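Local coordinates for putative cell surface protein (Streptococcus pyogenes, PDB 4OFQ) that probably mediates adhesion at the streptococcal surface as a member of the antigen I/II family, represented here by its beta-sandwich C-terminal region, at residues 193-198 against 217-223; 206-212 against 342-346; 237-243 against 288-294; 246-252 against 314-320. Where two conformers were deposited one is given. Residue numbers count along the deposited sequence, not the author numbering.

Contact 1: 193-198 against 217-223; sequences VHKDVF and VTYRLEG
Residues 193-198 and 217-223 run antiparallel, both extended, their strand axes 4.7 Å apart at closest approach and at 163° between N-to-C directions. Hydrogen-bonded pairs His194-Glu222, Asp196-Arg220 and Phe198-Thr218 alternate with the non-hydrogen-bonded pairs Lys195-Leu221 and Val197-Tyr219. Five backbone bonds set the register: Glu222 N to His194 O 2.9 Å, Asp196 N to Arg220 O 3.0 Å, Arg220 N to Asp196 O 2.9 Å, and Phe198 N to Thr218 O and Thr218 N to Phe198 O, each 2.9 Å. On the face of His194, Asp196, Phe198, Thr218, Arg220 and Glu222, the edge of the Phe198 ring meets Arg220, CE2 to CB 3.7 Å. Arg220 NH2 pairs with Glu222 OE2 at 3.0 Å, and a water joins His194 ND1 (2.9 Å) to Glu222 OE1 (2.5 Å). The inner face carries Lys195, Val197, Tyr219 and Leu221. Lys195 is all-trans, and its NZ, the amide nitrogen of a covalent link to Asn326 CG, lies over the face of the Tyr219 ring, 4.2 Å from the centroid and 18° off the normal; Val197 CG2 lies 3.5 Å from Tyr219 CE1. NZ is hydrogen-bonded to Asp241, while Tyr219 OH bonds Asp248. A lysine from an outermost strand thus crosses the core to an asparagine of the facing sheet beside a buried aspartate: the arrangement of an intramolecular isopeptide bond in a beta-sandwich adhesin domain.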
# COMPACT_ATOMS: atom_id res chain seq x y z
N VAL A 193 7.44 -8.97 -12.27
CA VAL A 193 8.48 -9.99 -12.23
C VAL A 193 8.64 -10.59 -13.62
O VAL A 193 7.75 -10.45 -14.46
CB VAL A 193 8.18 -11.12 -11.21
CG1 VAL A 193 8.28 -10.58 -9.76
CG2 VAL A 193 6.81 -11.73 -11.47
N HIS A 194 9.77 -11.23 -13.87
CA HIS A 194 10.04 -11.76 -15.20
C HIS A 194 10.54 -13.20 -15.13
O HIS A 194 11.23 -13.59 -14.18
CB HIS A 194 11.05 -10.88 -15.94
CG HIS A 194 10.59 -9.46 -16.11
ND1 HIS A 194 10.82 -8.49 -15.17
CD2 HIS A 194 9.90 -8.87 -17.11
CE1 HIS A 194 10.30 -7.35 -15.58
NE2 HIS A 194 9.73 -7.55 -16.76
N LYS A 195 10.18 -13.98 -16.14
CA LYS A 195 10.67 -15.34 -16.24
C LYS A 195 11.45 -15.47 -17.52
O LYS A 195 11.03 -14.94 -18.55
CB LYS A 195 9.52 -16.34 -16.25
CG LYS A 195 10.02 -17.78 -16.39
CD LYS A 195 8.96 -18.80 -15.99
CE LYS A 195 9.54 -20.21 -16.02
NZ LYS A 195 8.59 -21.19 -15.44
N ASP A 196 12.59 -16.14 -17.47
CA ASP A 196 13.28 -16.46 -18.72
C ASP A 196 13.66 -17.92 -18.73
O ASP A 196 13.61 -18.60 -17.68
CB ASP A 196 14.49 -15.55 -18.96
CG ASP A 196 14.67 -15.20 -20.43
OD1 ASP A 196 14.23 -16.00 -21.33
OD2 ASP A 196 15.25 -14.13 -20.70
N VAL A 197 13.98 -18.42 -19.91
CA VAL A 197 14.40 -19.80 -20.06
C VAL A 197 15.73 -19.82 -20.82
O VAL A 197 15.88 -19.16 -21.85
CB VAL A 197 13.33 -20.69 -20.74
CG1 VAL A 197 12.94 -20.16 -22.12
CG2 VAL A 197 13.82 -22.13 -20.83
N PHE A 198 16.70 -20.55 -20.27
CA PHE A 198 18.05 -20.60 -20.80
C PHE A 198 18.53 -22.02 -21.03
O PHE A 198 18.01 -22.96 -20.43
CB PHE A 198 19.02 -19.98 -19.78
CG PHE A 198 18.74 -18.55 -19.46
CD1 PHE A 198 19.07 -17.55 -20.35
CD2 PHE A 198 18.16 -18.20 -18.26
CE1 PHE A 198 18.83 -16.22 -20.06
CE2 PHE A 198 17.92 -16.87 -17.96
CZ PHE A 198 18.26 -15.89 -18.86
N VAL A 217 17.29 -27.65 -19.24
CA VAL A 217 17.14 -26.22 -19.38
C VAL A 217 16.98 -25.59 -18.01
O VAL A 217 16.63 -26.26 -17.04
CB VAL A 217 15.97 -25.77 -20.30
CG1 VAL A 217 16.01 -26.50 -21.65
CG2 VAL A 217 14.63 -25.93 -19.61
N THR A 218 17.26 -24.30 -17.95
CA THR A 218 17.19 -23.60 -16.68
C THR A 218 16.19 -22.47 -16.78
O THR A 218 16.28 -21.64 -17.67
CB THR A 218 18.56 -22.99 -16.34
OG1 THR A 218 19.51 -24.05 -16.16
CG2 THR A 218 18.46 -22.18 -15.07
N TYR A 219 15.26 -22.43 -15.84
CA TYR A 219 14.34 -21.29 -15.78
C TYR A 219 14.88 -20.29 -14.76
O TYR A 219 15.29 -20.68 -13.66
CB TYR A 219 12.93 -21.72 -15.38
CG TYR A 219 12.24 -22.59 -16.41
CD1 TYR A 219 11.93 -22.10 -17.67
CD2 TYR A 219 11.90 -23.91 -16.12
CE1 TYR A 219 11.29 -22.89 -18.61
CE2 TYR A 219 11.27 -24.71 -17.05
CZ TYR A 219 10.98 -24.20 -18.30
OH TYR A 219 10.36 -25.00 -19.24
N ARG A 220 14.90 -19.02 -15.14
CA ARG A 220 15.21 -17.98 -14.17
C ARG A 220 13.92 -17.28 -13.74
O ARG A 220 13.20 -16.70 -14.58
CB ARG A 220 16.17 -16.95 -14.73
CG ARG A 220 16.49 -15.87 -13.71
CD ARG A 220 17.53 -14.90 -14.22
NE ARG A 220 16.96 -13.90 -15.10
CZ ARG A 220 17.11 -12.59 -14.93
NH1 ARG A 220 17.80 -12.12 -13.89
NH2 ARG A 220 16.56 -11.74 -15.79
N LEU A 221 13.62 -17.35 -12.45
CA LEU A 221 12.48 -16.62 -11.91
C LEU A 221 13.02 -15.36 -11.26
O LEU A 221 13.60 -15.42 -10.18
CB LEU A 221 11.73 -17.49 -10.89
CG LEU A 221 11.49 -18.95 -11.27
CD1 LEU A 221 10.65 -19.69 -10.20
CD2 LEU A 221 10.82 -19.05 -12.66
N GLU A 222 12.86 -14.22 -11.92
CA GLU A 222 13.46 -12.98 -11.44
C GLU A 222 12.53 -12.29 -10.44
O GLU A 222 11.45 -11.85 -10.81
CB GLU A 222 13.76 -12.03 -12.61
CG GLU A 222 14.52 -10.78 -12.17
CD GLU A 222 14.84 -9.84 -13.32
OE1 GLU A 222 13.89 -9.26 -13.90
OE2 GLU A 222 16.04 -9.66 -13.63
N GLY A 223 12.95 -12.22 -9.18
CA GLY A 223 12.11 -11.59 -8.16
C GLY A 223 12.12 -10.07 -8.24
O GLY A 223 13.07 -9.46 -8.73
O HOH W 1 11.78 -9.14 -12.49

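Contact 2: 206-212 against 342-346; sequences INAGTVK and VTTHT
In the C-terminal beta sandwich, a type II beta turn, Ile206 to Gly209, and the residues after it flank strand 342-345, in the sheet that also holds 323-332. Without regular strand, 206-212 runs in the same direction as 342-346: Ala208 lies opposite Thr344, Thr210 opposite His345 (a single backbone bridge, CA atoms 4.8 Å apart) and Val211 opposite Thr346. The turn closes through Gly209 N to Ile206 O at 2.8 Å, with Ala208 at positive phi (73°). Three backbone hydrogen bonds cross: Ala208 N to Thr343 O 2.7 Å, His345 N to Gly209 O 3.0 Å, and Val211 N to His345 O 2.8 Å. Asn207, chi1 trans, extends the series, accepting Thr343 N through OD1 at 3.1 Å; a water joins the same OD1 (2.9 Å) to Thr343 OG1 (2.7 Å). Val211 CG2 packs 3.8 Å from Thr344 CB. Arg318 binds the hydroxyls of Thr344 and Thr346, and Asp323 holds His345 ND1. Thr346 OG1 also donates to Val211 O at 2.6 Å.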
# COMPACT_ATOMS: atom_id res chain seq x y z
N ILE A 206 16.53 -18.71 -24.65
CA ILE A 206 16.12 -19.63 -25.70
C ILE A 206 14.58 -19.65 -25.80
O ILE A 206 13.99 -20.61 -26.28
CB ILE A 206 16.66 -21.05 -25.46
CG1 ILE A 206 16.16 -21.63 -24.14
CG2 ILE A 206 18.20 -21.06 -25.52
CD1 ILE A 206 16.57 -23.10 -23.93
N ASN A 207 13.94 -18.58 -25.34
CA ASN A 207 12.50 -18.42 -25.46
C ASN A 207 12.08 -18.60 -26.92
O ASN A 207 12.66 -17.96 -27.81
CB ASN A 207 12.06 -17.05 -24.92
CG ASN A 207 10.54 -16.87 -24.91
OD1 ASN A 207 9.77 -17.82 -24.73
ND2 ASN A 207 10.10 -15.62 -25.09
N ALA A 208 11.13 -19.51 -27.14
CA ALA A 208 10.62 -19.88 -28.47
C ALA A 208 11.59 -20.74 -29.29
O ALA A 208 11.36 -20.99 -30.48
CB ALA A 208 10.16 -18.64 -29.27
N GLY A 209 12.68 -21.18 -28.66
CA GLY A 209 13.68 -21.98 -29.33
C GLY A 209 13.33 -23.45 -29.25
O GLY A 209 12.27 -23.83 -28.75
N THR A 210 14.24 -24.29 -29.73
CA THR A 210 13.98 -25.72 -29.78
C THR A 210 14.93 -26.41 -28.83
O THR A 210 16.15 -26.19 -28.88
CB THR A 210 14.16 -26.26 -31.21
OG1 THR A 210 13.17 -25.67 -32.06
CG2 THR A 210 14.02 -27.78 -31.27
N VAL A 211 14.38 -27.26 -27.98
CA VAL A 211 15.15 -27.99 -26.99
C VAL A 211 15.11 -29.48 -27.28
O VAL A 211 14.04 -30.08 -27.31
CB VAL A 211 14.60 -27.72 -25.58
CG1 VAL A 211 15.26 -28.64 -24.56
CG2 VAL A 211 14.80 -26.25 -25.21
N LYS A 212 16.27 -30.08 -27.52
CA LYS A 212 16.31 -31.50 -27.85
C LYS A 212 15.92 -32.33 -26.64
O LYS A 212 16.22 -31.96 -25.51
CB LYS A 212 17.69 -31.89 -28.39
CG LYS A 212 17.96 -31.36 -29.79
CD LYS A 212 19.40 -31.62 -30.24
CE LYS A 212 20.39 -30.74 -29.48
NZ LYS A 212 20.40 -29.33 -29.96
N VAL A 342 7.04 -18.07 -20.86
CA VAL A 342 8.02 -18.46 -21.87
C VAL A 342 7.59 -19.81 -22.45
O VAL A 342 6.81 -20.52 -21.84
CB VAL A 342 9.44 -18.61 -21.28
CG1 VAL A 342 9.94 -17.25 -20.77
CG2 VAL A 342 9.44 -19.63 -20.16
N THR A 343 8.09 -20.14 -23.64
CA THR A 343 7.86 -21.47 -24.21
C THR A 343 9.13 -21.96 -24.90
O THR A 343 9.99 -21.16 -25.29
CB THR A 343 6.70 -21.53 -25.26
OG1 THR A 343 7.11 -20.93 -26.51
CG2 THR A 343 5.40 -20.87 -24.75
N THR A 344 9.26 -23.28 -25.02
CA THR A 344 10.23 -23.90 -25.93
C THR A 344 9.57 -25.12 -26.53
O THR A 344 8.56 -25.63 -26.01
CB THR A 344 11.50 -24.40 -25.22
OG1 THR A 344 11.14 -25.29 -24.16
CG2 THR A 344 12.32 -23.22 -24.66
N HIS A 345 10.12 -25.59 -27.64
CA HIS A 345 9.53 -26.75 -28.29
C HIS A 345 10.53 -27.89 -28.38
O HIS A 345 11.73 -27.67 -28.59
CB HIS A 345 9.02 -26.40 -29.67
CG HIS A 345 8.05 -27.40 -30.21
ND1 HIS A 345 6.70 -27.34 -29.94
CD2 HIS A 345 8.23 -28.51 -30.97
CE1 HIS A 345 6.09 -28.35 -30.53
NE2 HIS A 345 7.00 -29.08 -31.16
N THR A 346 10.05 -29.12 -28.23
CA THR A 346 10.92 -30.29 -28.33
C THR A 346 10.40 -31.27 -29.39
O THR A 346 9.19 -31.50 -29.45
CB THR A 346 11.03 -31.00 -26.98
OG1 THR A 346 11.72 -30.14 -26.07
CG2 THR A 346 11.77 -32.34 -27.13
O HOH W 2 7.78 -18.29 -26.76

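Contact 3: 237-243 against 288-294; sequences YKFVDQL and GHYELAF
Strands 237-242 and 289-294 form an antiparallel pair with one largely buried and one more open, mixed face. Their axes are 4.6 Å apart at closest approach and 175° between directions. Hydrogen-bonded pairs Phe239-Leu292 and Asp241-Tyr290, on the buried face, alternate with Lys238-Ala293, Val240-Glu291 and Gln242-His289 on the open one; Phe239 N to Leu292 O is 2.7 Å and Asp241 N to Tyr290 O 2.8 Å. Outer bonds are Phe294 N to Tyr237 O and Leu243 N to Gly288 O, each 3.0 Å. Phe239 (chi1 m) sets CD1 against Leu292 CD2 at 3.8 Å, and Asp241 OD2 is hydrogen-bonded to Lys195 NZ at the isopeptide link. At the two ends of the pair, Tyr237 CD1 meets Phe294 CD1 at 3.8 Å and Leu243 CD1 reaches Tyr290 CB at 4.2 Å. On the open face small Ala293 offers the hollow into which Lys238 lays its chain, CG to CB 3.7 Å, and Val240 CG1 nestles 3.4 Å from His289 NE2. Gly288, at positive phi, belongs to a G1 beta bulge against strand 279-284; a side chain there would clash with Gln242 and Leu243. The pair lies between strands 279-284 and 323-332, its buried face packing on strands 248-257 and 310-318 of the opposing sheet.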
# COMPACT_ATOMS: atom_id res chain seq x y z
N TYR A 237 7.83 -13.51 0.81
CA TYR A 237 8.54 -13.36 -0.47
C TYR A 237 8.71 -14.80 -0.94
O TYR A 237 9.62 -15.53 -0.51
CB TYR A 237 9.90 -12.67 -0.28
CG TYR A 237 10.56 -12.14 -1.56
CD1 TYR A 237 11.30 -12.98 -2.40
CD2 TYR A 237 10.47 -10.80 -1.90
CE1 TYR A 237 11.92 -12.49 -3.57
CE2 TYR A 237 11.08 -10.30 -3.05
CZ TYR A 237 11.80 -11.14 -3.89
OH TYR A 237 12.41 -10.60 -5.01
N LYS A 238 7.80 -15.23 -1.80
CA LYS A 238 7.66 -16.64 -2.16
C LYS A 238 7.48 -16.80 -3.66
O LYS A 238 6.65 -16.11 -4.27
CB LYS A 238 6.45 -17.23 -1.42
CG LYS A 238 6.19 -18.70 -1.73
CD LYS A 238 5.14 -19.28 -0.80
CE LYS A 238 3.75 -18.78 -1.11
NZ LYS A 238 2.74 -19.53 -0.29
N PHE A 239 8.25 -17.71 -4.25
CA PHE A 239 8.13 -18.02 -5.67
C PHE A 239 7.23 -19.23 -5.79
O PHE A 239 7.43 -20.23 -5.10
CB PHE A 239 9.49 -18.40 -6.26
CG PHE A 239 10.55 -17.33 -6.17
CD1 PHE A 239 11.21 -17.08 -4.98
CD2 PHE A 239 10.93 -16.62 -7.31
CE1 PHE A 239 12.20 -16.11 -4.90
CE2 PHE A 239 11.93 -15.66 -7.24
CZ PHE A 239 12.57 -15.41 -6.02
N VAL A 240 6.24 -19.17 -6.69
CA VAL A 240 5.39 -20.32 -6.97
C VAL A 240 5.40 -20.62 -8.48
O VAL A 240 5.19 -19.74 -9.32
CB VAL A 240 3.95 -20.08 -6.49
CG1 VAL A 240 3.11 -21.31 -6.77
CG2 VAL A 240 3.94 -19.77 -5.00
N ASP A 241 5.64 -21.88 -8.84
CA ASP A 241 5.78 -22.22 -10.26
C ASP A 241 5.14 -23.58 -10.52
O ASP A 241 5.58 -24.58 -9.97
CB ASP A 241 7.26 -22.21 -10.65
CG ASP A 241 7.47 -22.24 -12.15
OD1 ASP A 241 6.68 -22.91 -12.85
OD2 ASP A 241 8.42 -21.59 -12.63
N GLN A 242 4.07 -23.59 -11.33
CA GLN A 242 3.46 -24.85 -11.74
C GLN A 242 4.17 -25.31 -12.99
O GLN A 242 3.88 -24.82 -14.09
CB GLN A 242 1.96 -24.67 -12.03
CG GLN A 242 1.30 -25.91 -12.65
CD GLN A 242 1.40 -27.16 -11.78
OE1 GLN A 242 0.92 -27.18 -10.65
NE2 GLN A 242 2.02 -28.22 -12.33
N LEU A 243 5.13 -26.21 -12.84
CA LEU A 243 5.90 -26.69 -13.98
C LEU A 243 5.04 -27.60 -14.83
O LEU A 243 4.16 -28.28 -14.32
CB LEU A 243 7.14 -27.43 -13.49
CG LEU A 243 8.15 -26.57 -12.74
CD1 LEU A 243 9.15 -27.45 -11.98
CD2 LEU A 243 8.86 -25.63 -13.70
N GLY A 288 3.67 -31.43 -10.03
CA GLY A 288 4.55 -30.49 -10.71
C GLY A 288 4.63 -29.13 -10.05
O GLY A 288 5.22 -28.19 -10.59
N HIS A 289 4.05 -29.01 -8.86
CA HIS A 289 4.01 -27.73 -8.16
C HIS A 289 5.32 -27.45 -7.43
O HIS A 289 5.74 -28.22 -6.57
CB HIS A 289 2.84 -27.71 -7.18
CG HIS A 289 2.59 -26.37 -6.55
ND1 HIS A 289 3.13 -26.00 -5.34
CD2 HIS A 289 1.83 -25.33 -6.96
CE1 HIS A 289 2.73 -24.78 -5.03
NE2 HIS A 289 1.93 -24.35 -5.99
N TYR A 290 5.94 -26.33 -7.77
CA TYR A 290 7.20 -25.89 -7.17
C TYR A 290 7.00 -24.61 -6.36
O TYR A 290 6.37 -23.67 -6.82
CB TYR A 290 8.24 -25.63 -8.27
CG TYR A 290 9.48 -24.91 -7.78
CD1 TYR A 290 9.55 -23.52 -7.77
CD2 TYR A 290 10.59 -25.62 -7.34
CE1 TYR A 290 10.68 -22.85 -7.32
CE2 TYR A 290 11.72 -24.98 -6.88
CZ TYR A 290 11.76 -23.59 -6.88
OH TYR A 290 12.88 -22.93 -6.44
N GLU A 291 7.58 -24.57 -5.17
CA GLU A 291 7.48 -23.40 -4.33
C GLU A 291 8.83 -23.15 -3.64
O GLU A 291 9.46 -24.08 -3.16
CB GLU A 291 6.41 -23.67 -3.28
CG GLU A 291 6.05 -22.52 -2.40
CD GLU A 291 5.01 -22.92 -1.38
OE1 GLU A 291 3.87 -23.23 -1.80
OE2 GLU A 291 5.35 -22.96 -0.18
N LEU A 292 9.29 -21.90 -3.62
CA LEU A 292 10.42 -21.53 -2.77
C LEU A 292 10.02 -20.31 -1.96
O LEU A 292 9.71 -19.25 -2.52
CB LEU A 292 11.69 -21.27 -3.59
CG LEU A 292 12.96 -20.94 -2.80
CD1 LEU A 292 14.20 -21.45 -3.51
CD2 LEU A 292 13.08 -19.43 -2.59
N ALA A 293 10.03 -20.45 -0.64
CA ALA A 293 9.59 -19.38 0.26
C ALA A 293 10.71 -18.94 1.19
O ALA A 293 11.37 -19.77 1.83
CB ALA A 293 8.38 -19.83 1.09
N PHE A 294 10.90 -17.63 1.29
CA PHE A 294 11.81 -17.13 2.31
C PHE A 294 11.21 -17.30 3.70
O PHE A 294 10.00 -17.17 3.89
CB PHE A 294 12.16 -15.67 2.03
CG PHE A 294 13.32 -15.53 1.10
CD1 PHE A 294 13.12 -15.51 -0.27
CD2 PHE A 294 14.61 -15.45 1.60
CE1 PHE A 294 14.21 -15.41 -1.14
CE2 PHE A 294 15.70 -15.35 0.74
CZ PHE A 294 15.49 -15.32 -0.63
O HOH W 3 7.95 -16.01 2.25

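Contact 4: 246-252 against 314-320; sequences THDLYQK and VVVKRIK
A buried ion pair dominates: Asp248 OD1 accepts both Arg318 NE (2.9 Å) and Arg318 NH2 (2.8 Å), a salt bridge across a non-hydrogen-bonded antiparallel pair. Asp248 OD2 receives Tyr219, while Arg318 NH1 serves Thr344 and Thr346. The backbones are joined by Ile319 N to His247 O (2.9 Å), Leu249 N to Lys317 O and Lys317 N to Leu249 O (both 2.8 Å), and Val315 N to Lys252 O (2.9 Å). Between Tyr250-Val316 and Lys252-Val315 the register slips by one, a classic beta bulge: Val315 O accepts Gln251 N at 2.7 Å and, weakly, Lys252 N at 3.4 Å. The strand axes, 4.3 Å apart at closest approach, make 137°. Around this frame, Lys320 CD lies 4.0 Å from the His247 ring centroid in a CH-pi contact, Leu249 CB meets Ile319 CG2 at 3.8 Å, and the Tyr250 ring edge (CD1) meets Val314 CG1 at 3.8 Å. Strand 248-257 is outermost in its four-stranded sheet; strand 310-318 separates it from 216-222, and Tyr250 stacks on Tyr283 of the facing sheet.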
# COMPACT_ATOMS: atom_id res chain seq x y z
N THR A 246 4.63 -32.89 -17.25
CA THR A 246 4.55 -33.89 -18.31
C THR A 246 5.79 -33.83 -19.21
O THR A 246 6.17 -34.83 -19.82
CB THR A 246 3.32 -33.67 -19.20
OG1 THR A 246 3.27 -32.29 -19.59
CG2 THR A 246 2.04 -34.02 -18.45
N HIS A 247 6.42 -32.66 -19.29
CA HIS A 247 7.54 -32.44 -20.21
C HIS A 247 8.84 -31.99 -19.52
O HIS A 247 9.94 -32.20 -20.05
CB HIS A 247 7.16 -31.38 -21.25
CG HIS A 247 6.10 -31.83 -22.21
ND1 HIS A 247 4.78 -31.97 -21.84
CD2 HIS A 247 6.16 -32.16 -23.52
CE1 HIS A 247 4.07 -32.38 -22.89
NE2 HIS A 247 4.89 -32.49 -23.92
N ASP A 248 8.70 -31.37 -18.37
CA ASP A 248 9.86 -30.83 -17.64
C ASP A 248 10.01 -31.61 -16.34
O ASP A 248 9.10 -31.65 -15.52
CB ASP A 248 9.66 -29.36 -17.27
CG ASP A 248 9.98 -28.40 -18.41
OD1 ASP A 248 10.59 -28.81 -19.42
OD2 ASP A 248 9.61 -27.21 -18.28
N LEU A 249 11.16 -32.24 -16.16
CA LEU A 249 11.39 -32.99 -14.93
C LEU A 249 12.34 -32.21 -14.03
O LEU A 249 13.53 -32.08 -14.33
CB LEU A 249 11.93 -34.38 -15.26
CG LEU A 249 12.37 -35.28 -14.10
CD1 LEU A 249 11.18 -35.77 -13.30
CD2 LEU A 249 13.19 -36.44 -14.64
N TYR A 250 11.81 -31.67 -12.93
CA TYR A 250 12.59 -30.93 -11.94
C TYR A 250 13.86 -31.66 -11.50
O TYR A 250 13.82 -32.85 -11.17
CB TYR A 250 11.72 -30.60 -10.71
CG TYR A 250 12.43 -29.85 -9.60
CD1 TYR A 250 12.55 -28.47 -9.63
CD2 TYR A 250 12.97 -30.53 -8.52
CE1 TYR A 250 13.20 -27.78 -8.61
CE2 TYR A 250 13.62 -29.85 -7.49
CZ TYR A 250 13.73 -28.48 -7.55
OH TYR A 250 14.37 -27.82 -6.53
N GLN A 251 14.98 -30.94 -11.51
CA GLN A 251 16.25 -31.49 -11.06
C GLN A 251 16.71 -30.84 -9.76
O GLN A 251 16.94 -31.52 -8.76
CB GLN A 251 17.33 -31.31 -12.12
CG GLN A 251 17.01 -31.97 -13.46
CD GLN A 251 16.95 -33.47 -13.35
OE1 GLN A 251 17.92 -34.11 -12.92
NE2 GLN A 251 15.81 -34.06 -13.71
N LYS A 252 16.81 -29.51 -9.76
CA LYS A 252 17.33 -28.80 -8.59
C LYS A 252 17.05 -27.31 -8.72
O LYS A 252 16.70 -26.82 -9.79
CB LYS A 252 18.83 -29.03 -8.47
CG LYS A 252 19.66 -28.19 -9.42
CD LYS A 252 21.15 -28.31 -9.10
CE LYS A 252 21.89 -27.02 -9.41
NZ LYS A 252 21.41 -25.86 -8.61
N VAL A 314 15.75 -22.60 -11.65
CA VAL A 314 15.16 -23.92 -11.56
C VAL A 314 15.62 -24.76 -12.74
O VAL A 314 15.38 -24.39 -13.90
CB VAL A 314 13.62 -23.83 -11.53
CG1 VAL A 314 13.00 -25.21 -11.56
CG2 VAL A 314 13.17 -23.07 -10.29
N VAL A 315 16.29 -25.87 -12.45
CA VAL A 315 16.88 -26.72 -13.47
C VAL A 315 15.98 -27.92 -13.72
O VAL A 315 15.60 -28.60 -12.77
CB VAL A 315 18.28 -27.20 -13.05
CG1 VAL A 315 18.83 -28.16 -14.07
CG2 VAL A 315 19.23 -26.01 -12.87
N VAL A 316 15.60 -28.15 -14.98
CA VAL A 316 14.75 -29.28 -15.34
C VAL A 316 15.37 -30.08 -16.49
O VAL A 316 16.22 -29.58 -17.22
CB VAL A 316 13.31 -28.83 -15.75
CG1 VAL A 316 12.70 -27.92 -14.67
CG2 VAL A 316 13.33 -28.10 -17.10
N LYS A 317 14.94 -31.33 -16.63
CA LYS A 317 15.32 -32.16 -17.76
C LYS A 317 14.10 -32.30 -18.69
O LYS A 317 12.98 -32.51 -18.23
CB LYS A 317 15.79 -33.53 -17.28
CG LYS A 317 15.99 -34.57 -18.36
CD LYS A 317 16.36 -35.91 -17.73
CE LYS A 317 16.63 -36.98 -18.77
NZ LYS A 317 17.01 -38.27 -18.11
N ARG A 318 14.33 -32.14 -19.99
CA ARG A 318 13.23 -32.19 -20.95
C ARG A 318 13.01 -33.65 -21.32
O ARG A 318 13.87 -34.30 -21.90
CB ARG A 318 13.55 -31.35 -22.19
CG ARG A 318 12.52 -31.48 -23.33
CD ARG A 318 11.14 -30.96 -22.94
NE ARG A 318 11.17 -29.75 -22.12
CZ ARG A 318 11.27 -28.51 -22.59
NH1 ARG A 318 11.37 -28.28 -23.90
NH2 ARG A 318 11.28 -27.48 -21.75
N ILE A 319 11.84 -34.17 -20.95
CA ILE A 319 11.61 -35.61 -21.02
C ILE A 319 10.62 -36.06 -22.09
O ILE A 319 10.47 -37.25 -22.32
CB ILE A 319 11.16 -36.18 -19.65
CG1 ILE A 319 9.93 -35.44 -19.12
CG2 ILE A 319 12.30 -36.10 -18.64
CD1 ILE A 319 9.12 -36.24 -18.11
N LYS A 320 9.96 -35.12 -22.76
CA LYS A 320 8.92 -35.48 -23.73
C LYS A 320 8.82 -34.44 -24.85
O LYS A 320 9.08 -33.27 -24.64
CB LYS A 320 7.58 -35.61 -23.01
CG LYS A 320 6.42 -36.13 -23.85
CD LYS A 320 5.15 -36.20 -23.01
CE LYS A 320 3.91 -36.34 -23.88
NZ LYS A 320 3.92 -37.58 -24.71

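How the contacts relate
The contacts illustrate how a beta sandwich is bound together. Contacts 1 and 4 share one sheet and lie about 14 Å apart between centres, joined by Tyr219 N to Val314 O (2.8 Å) and Tyr219 OH to Asp248 OD2 (2.5 Å). Contact 3, in the opposing sheet, faces contact 1 through the hydrogen bond from the isopeptide nitrogen, Lys195 NZ, to Asp241 OD2 (2.8 Å), and contact 4 through Tyr290 CE2 to Tyr250 CE1 (3.6 Å). Contact 2 touches contact 1 through a probable hydrogen bond, Ile206 N to Val197 O (2.9 Å), and meets contact 4 at Arg318 NH1, 2.9 Å from Thr346 OG1. The calcium site (Asp69, Tyr70, Val124, Glu126) draws no ligand from these segments.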